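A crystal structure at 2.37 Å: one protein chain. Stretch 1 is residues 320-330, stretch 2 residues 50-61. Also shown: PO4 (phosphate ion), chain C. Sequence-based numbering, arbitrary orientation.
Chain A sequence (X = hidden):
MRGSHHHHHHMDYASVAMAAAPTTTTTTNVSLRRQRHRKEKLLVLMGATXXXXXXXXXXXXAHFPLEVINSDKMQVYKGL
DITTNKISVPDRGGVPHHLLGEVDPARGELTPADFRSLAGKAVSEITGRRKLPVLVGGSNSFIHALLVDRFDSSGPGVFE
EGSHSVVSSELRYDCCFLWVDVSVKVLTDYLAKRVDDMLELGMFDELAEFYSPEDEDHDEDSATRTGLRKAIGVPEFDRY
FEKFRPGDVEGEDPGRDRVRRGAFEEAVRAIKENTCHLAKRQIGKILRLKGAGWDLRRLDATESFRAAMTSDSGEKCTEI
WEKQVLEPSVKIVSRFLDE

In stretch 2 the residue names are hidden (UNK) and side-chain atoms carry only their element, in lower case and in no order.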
# COMPACT_ATOMS: atom_id res chain seq x y z
N ILE A 320 12.49 -16.06 9.72
CA ILE A 320 13.38 -15.34 8.82
C ILE A 320 13.23 -13.85 8.95
O ILE A 320 14.20 -13.13 9.12
CB ILE A 320 13.13 -15.83 7.36
CG1 ILE A 320 13.52 -17.34 7.29
CG2 ILE A 320 13.89 -14.98 6.40
CD1 ILE A 320 12.78 -18.25 6.33
N TRP A 321 11.99 -13.41 8.89
CA TRP A 321 11.65 -12.02 9.07
C TRP A 321 12.13 -11.47 10.43
O TRP A 321 12.62 -10.36 10.53
CB TRP A 321 10.12 -11.94 8.92
CG TRP A 321 9.50 -10.63 9.22
CD1 TRP A 321 8.97 -10.21 10.42
CD2 TRP A 321 9.23 -9.58 8.29
NE1 TRP A 321 8.37 -8.99 10.28
CE2 TRP A 321 8.53 -8.58 8.98
CE3 TRP A 321 9.53 -9.39 6.94
CZ2 TRP A 321 8.11 -7.40 8.36
CZ3 TRP A 321 9.11 -8.23 6.33
CH2 TRP A 321 8.41 -7.25 7.03
N GLU A 322 11.99 -12.27 11.47
CA GLU A 322 12.37 -11.86 12.80
C GLU A 322 13.84 -11.54 12.78
O GLU A 322 14.24 -10.48 13.18
CB GLU A 322 12.07 -13.00 13.80
CG GLU A 322 11.51 -12.52 15.15
CD GLU A 322 10.24 -13.29 15.65
OE1 GLU A 322 10.41 -14.47 16.03
OE2 GLU A 322 9.10 -12.71 15.66
N LYS A 323 14.62 -12.47 12.24
CA LYS A 323 16.07 -12.32 12.14
C LYS A 323 16.55 -11.33 11.10
O LYS A 323 17.40 -10.52 11.38
CB LYS A 323 16.73 -13.67 11.84
CG LYS A 323 16.59 -14.70 12.93
CD LYS A 323 17.08 -16.10 12.52
CE LYS A 323 18.60 -16.14 12.12
NZ LYS A 323 19.60 -15.77 13.21
N GLN A 324 15.99 -11.39 9.91
CA GLN A 324 16.48 -10.51 8.85
C GLN A 324 15.91 -9.13 8.69
O GLN A 324 16.56 -8.24 8.14
CB GLN A 324 16.40 -11.25 7.50
CG GLN A 324 17.16 -12.58 7.49
CD GLN A 324 17.35 -13.19 6.09
OE1 GLN A 324 18.23 -14.02 5.90
NE2 GLN A 324 16.52 -12.78 5.12
N VAL A 325 14.71 -8.93 9.18
CA VAL A 325 14.03 -7.65 9.01
C VAL A 325 13.72 -6.96 10.31
O VAL A 325 14.04 -5.82 10.48
CB VAL A 325 12.68 -7.88 8.24
CG1 VAL A 325 11.96 -6.59 8.05
CG2 VAL A 325 12.93 -8.59 6.91
N LEU A 326 13.11 -7.67 11.23
CA LEU A 326 12.75 -7.07 12.49
C LEU A 326 13.91 -6.78 13.40
O LEU A 326 14.08 -5.65 13.74
CB LEU A 326 11.67 -7.92 13.19
CG LEU A 326 11.10 -7.34 14.50
CD1 LEU A 326 10.40 -5.97 14.26
CD2 LEU A 326 10.14 -8.37 15.15
N GLU A 327 14.72 -7.76 13.78
CA GLU A 327 15.83 -7.48 14.72
C GLU A 327 16.66 -6.27 14.27
O GLU A 327 16.91 -5.37 15.06
CB GLU A 327 16.68 -8.75 14.99
CG GLU A 327 18.18 -8.76 14.49
CD GLU A 327 18.80 -10.24 14.38
OE1 GLU A 327 19.40 -10.54 13.30
OE2 GLU A 327 18.68 -11.09 15.34
N PRO A 328 17.07 -6.21 13.00
CA PRO A 328 17.85 -5.04 12.55
C PRO A 328 17.07 -3.71 12.72
O PRO A 328 17.61 -2.72 13.18
CB PRO A 328 18.14 -5.36 11.08
CG PRO A 328 18.15 -6.87 11.05
CD PRO A 328 17.00 -7.24 11.95
N SER A 329 15.80 -3.67 12.34
CA SER A 329 14.98 -2.44 12.48
C SER A 329 14.89 -1.98 13.95
O SER A 329 14.98 -0.79 14.20
CB SER A 329 13.53 -2.65 11.99
OG SER A 329 13.46 -3.12 10.66
N VAL A 330 14.70 -2.92 14.88
CA VAL A 330 14.58 -2.57 16.30
C VAL A 330 15.82 -1.79 16.71
O VAL A 330 15.70 -0.69 17.30
CB VAL A 330 14.40 -3.85 17.19
CG1 VAL A 330 14.61 -3.52 18.66
CG2 VAL A 330 13.06 -4.42 17.02
N UNK A 50 3.32 -4.24 -1.04
CA UNK A 50 3.45 -5.60 -0.58
C UNK A 50 4.79 -5.99 0.00
O UNK A 50 4.99 -7.19 0.19
N UNK A 51 5.69 -5.07 0.32
CA UNK A 51 6.94 -5.51 0.91
C UNK A 51 6.87 -5.74 2.46
O UNK A 51 7.87 -5.92 3.11
o UNK A 51 7.75 -3.22 1.04
c UNK A 51 8.52 -4.54 -0.84
c UNK A 51 8.12 -4.53 0.62
N UNK A 52 5.67 -5.79 3.03
CA UNK A 52 5.58 -6.03 4.46
C UNK A 52 5.75 -4.81 5.35
O UNK A 52 6.12 -4.96 6.50
N UNK A 53 5.50 -3.61 4.83
CA UNK A 53 5.63 -2.41 5.62
C UNK A 53 4.64 -2.32 6.78
O UNK A 53 5.01 -1.95 7.89
n UNK A 53 4.79 -0.44 1.11
c UNK A 53 5.51 -1.20 4.74
c UNK A 53 6.65 -0.33 2.68
c UNK A 53 5.24 0.26 2.37
c UNK A 53 6.83 -0.83 4.10
N UNK A 54 3.38 -2.62 6.54
CA UNK A 54 2.43 -2.55 7.64
C UNK A 54 2.82 -3.51 8.76
O UNK A 54 2.80 -3.16 9.94
o UNK A 54 0.74 -2.00 6.08
c UNK A 54 1.06 -2.91 7.12
N UNK A 55 3.18 -4.72 8.36
CA UNK A 55 3.62 -5.81 9.24
C UNK A 55 4.69 -5.31 10.18
O UNK A 55 4.63 -5.45 11.42
c UNK A 55 4.22 -8.84 9.93
n UNK A 55 2.97 -12.15 10.84
c UNK A 55 3.83 -8.27 8.60
c UNK A 55 3.67 -11.04 10.95
c UNK A 55 4.27 -6.89 8.38
n UNK A 55 4.44 -10.83 12.00
n UNK A 55 3.56 -10.14 9.99
N UNK A 56 5.71 -4.73 9.57
CA UNK A 56 6.84 -4.27 10.32
C UNK A 56 6.43 -3.18 11.30
O UNK A 56 6.90 -3.17 12.44
c UNK A 56 10.09 -2.83 8.98
c UNK A 56 7.93 -3.80 9.37
c UNK A 56 9.78 -4.10 10.96
c UNK A 56 9.15 -3.19 10.02
N UNK A 57 5.52 -2.31 10.88
CA UNK A 57 5.08 -1.22 11.73
C UNK A 57 4.42 -1.76 12.97
O UNK A 57 4.56 -1.18 14.07
o UNK A 57 2.88 -0.86 10.70
c UNK A 57 4.12 -0.28 11.00
N UNK A 58 3.71 -2.88 12.80
CA UNK A 58 3.06 -3.50 13.93
C UNK A 58 4.05 -4.26 14.80
O UNK A 58 4.00 -4.17 15.99
c UNK A 58 1.90 -4.44 13.49
c UNK A 58 1.14 -4.92 14.77
c UNK A 58 0.95 -3.70 12.56
c UNK A 58 0.47 -2.36 13.06
N UNK A 59 4.99 -4.97 14.21
CA UNK A 59 5.99 -5.65 15.02
C UNK A 59 6.79 -4.66 15.87
O UNK A 59 7.08 -4.91 17.02
c UNK A 59 6.33 -7.74 13.55
o UNK A 59 5.42 -8.32 14.19
o UNK A 59 6.77 -8.19 12.47
c UNK A 59 6.96 -6.45 14.15
N UNK A 60 7.14 -3.52 15.31
CA UNK A 60 7.90 -2.52 16.04
C UNK A 60 7.13 -1.94 17.21
O UNK A 60 7.73 -1.42 18.13
c UNK A 60 8.30 -1.36 15.09
c UNK A 60 10.80 -1.77 14.69
c UNK A 60 9.40 -1.64 14.04
c UNK A 60 9.43 -0.54 13.05
N UNK A 61 5.81 -2.04 17.19
CA UNK A 61 4.97 -1.47 18.23
C UNK A 61 5.12 -2.28 19.48
O UNK A 61 4.90 -1.77 20.56
c UNK A 61 3.47 -1.41 17.78
P PO4 C . 2.75 -3.33 2.48
O1 PO4 C . 2.10 -2.62 3.62
O2 PO4 C . 2.06 -2.95 1.21
O3 PO4 C . 4.19 -2.95 2.41
O4 PO4 C . 2.64 -4.79 2.69

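Position 50 has no side-chain atoms, and its phi of 76° by itself favours glycine. Its backbone N donates to phosphate O2 at 2.9 Å. This is Gly50.

Position 51 has a CB carrying one oxygen and one carbon. That fork is threonine, since valine would carry two carbons. Its backbone O lies 4.2 Å from Trp321 CZ3, near the plane of the ring. This is Thr51.

Position 52 again has no side-chain atoms. An ideal CB here would lie 2.8 Å from Trp321 CH2, a clash, and would also be jammed against the carbonyl O of Thr51. The position must be glycine. Gly52 is the N-cap residue of the helix, and its O approaches Trp321 CH2 at 3.3 Å, at the ring edge.

Position 53 has four carbons in a row ending in nitrogen, which is lysine. Its CA-to-CB bond points away from stretch 1. Lys53 binds phosphate O3 twice, through N at 2.8 Å and NZ at 2.9 Å.

Position 54 has one carbon, then one oxygen: serine. Ser54 does not touch stretch 1. Its N and OG both donate to phosphate O1, at 3.2 and 2.9 Å.

Position 55 has three carbons, a nitrogen, and a carbon bearing two more nitrogens. This is a guanidinium, so arginine. Arg55 CB packs 3.9 Å from Trp321 CZ2.

Position 56 has four carbons, forked at the second. An isoleucine would fork at the first, so this is leucine. Leu56 CB is 3.7 Å from Trp321 CZ2, and its CD1 is 3.8 Å from Leu326 CD1. Its CD2 lies 4.3 Å from Val325 CG1.

Position 57 has one carbon and one oxygen, and does not reach stretch 1. Ser57 OG turns back to Ser54 O in a very short hydrogen bond of 2.4 Å.

Position 58 has four carbons, forked at the first, with one arm two carbons long. This is isoleucine, and Ile58 is out of reach of stretch 1.

Position 59 has two carbons, the second carrying two oxygens. The short side chain is aspartate. Asp59 OD2 accepts a hydrogen bond from Trp321 NE1 at 2.8 Å, and OD1 forms a salt bridge with Arg55 NH1 at 3.5 Å.

Position 60 has four carbons, forked at the second: leucine. Leu60 CD2 meets Ser329 CB at 3.9 Å and Val330 CG2 at 4.2 Å.

Position 61 has a single carbon, so it is alanine. Ala61 makes no contact with stretch 1.

The two helix axes approach to 10.4 Å at a crossing angle of -59°. Leu56 is the knob, seated among Trp321, Val325, Leu326 and Ser329. Leu60 extends the apolar packing toward Val330. The indole NH of Trp321 is satisfied by Asp59, while its six-membered ring reaches Gly52, where the missing side chain leaves room. The contact thus combines apolar packing with one hydrogen bond, while the loop and helix start hold the phosphate.

Stretch 2 (50-61) GTGKSRLSIDLA
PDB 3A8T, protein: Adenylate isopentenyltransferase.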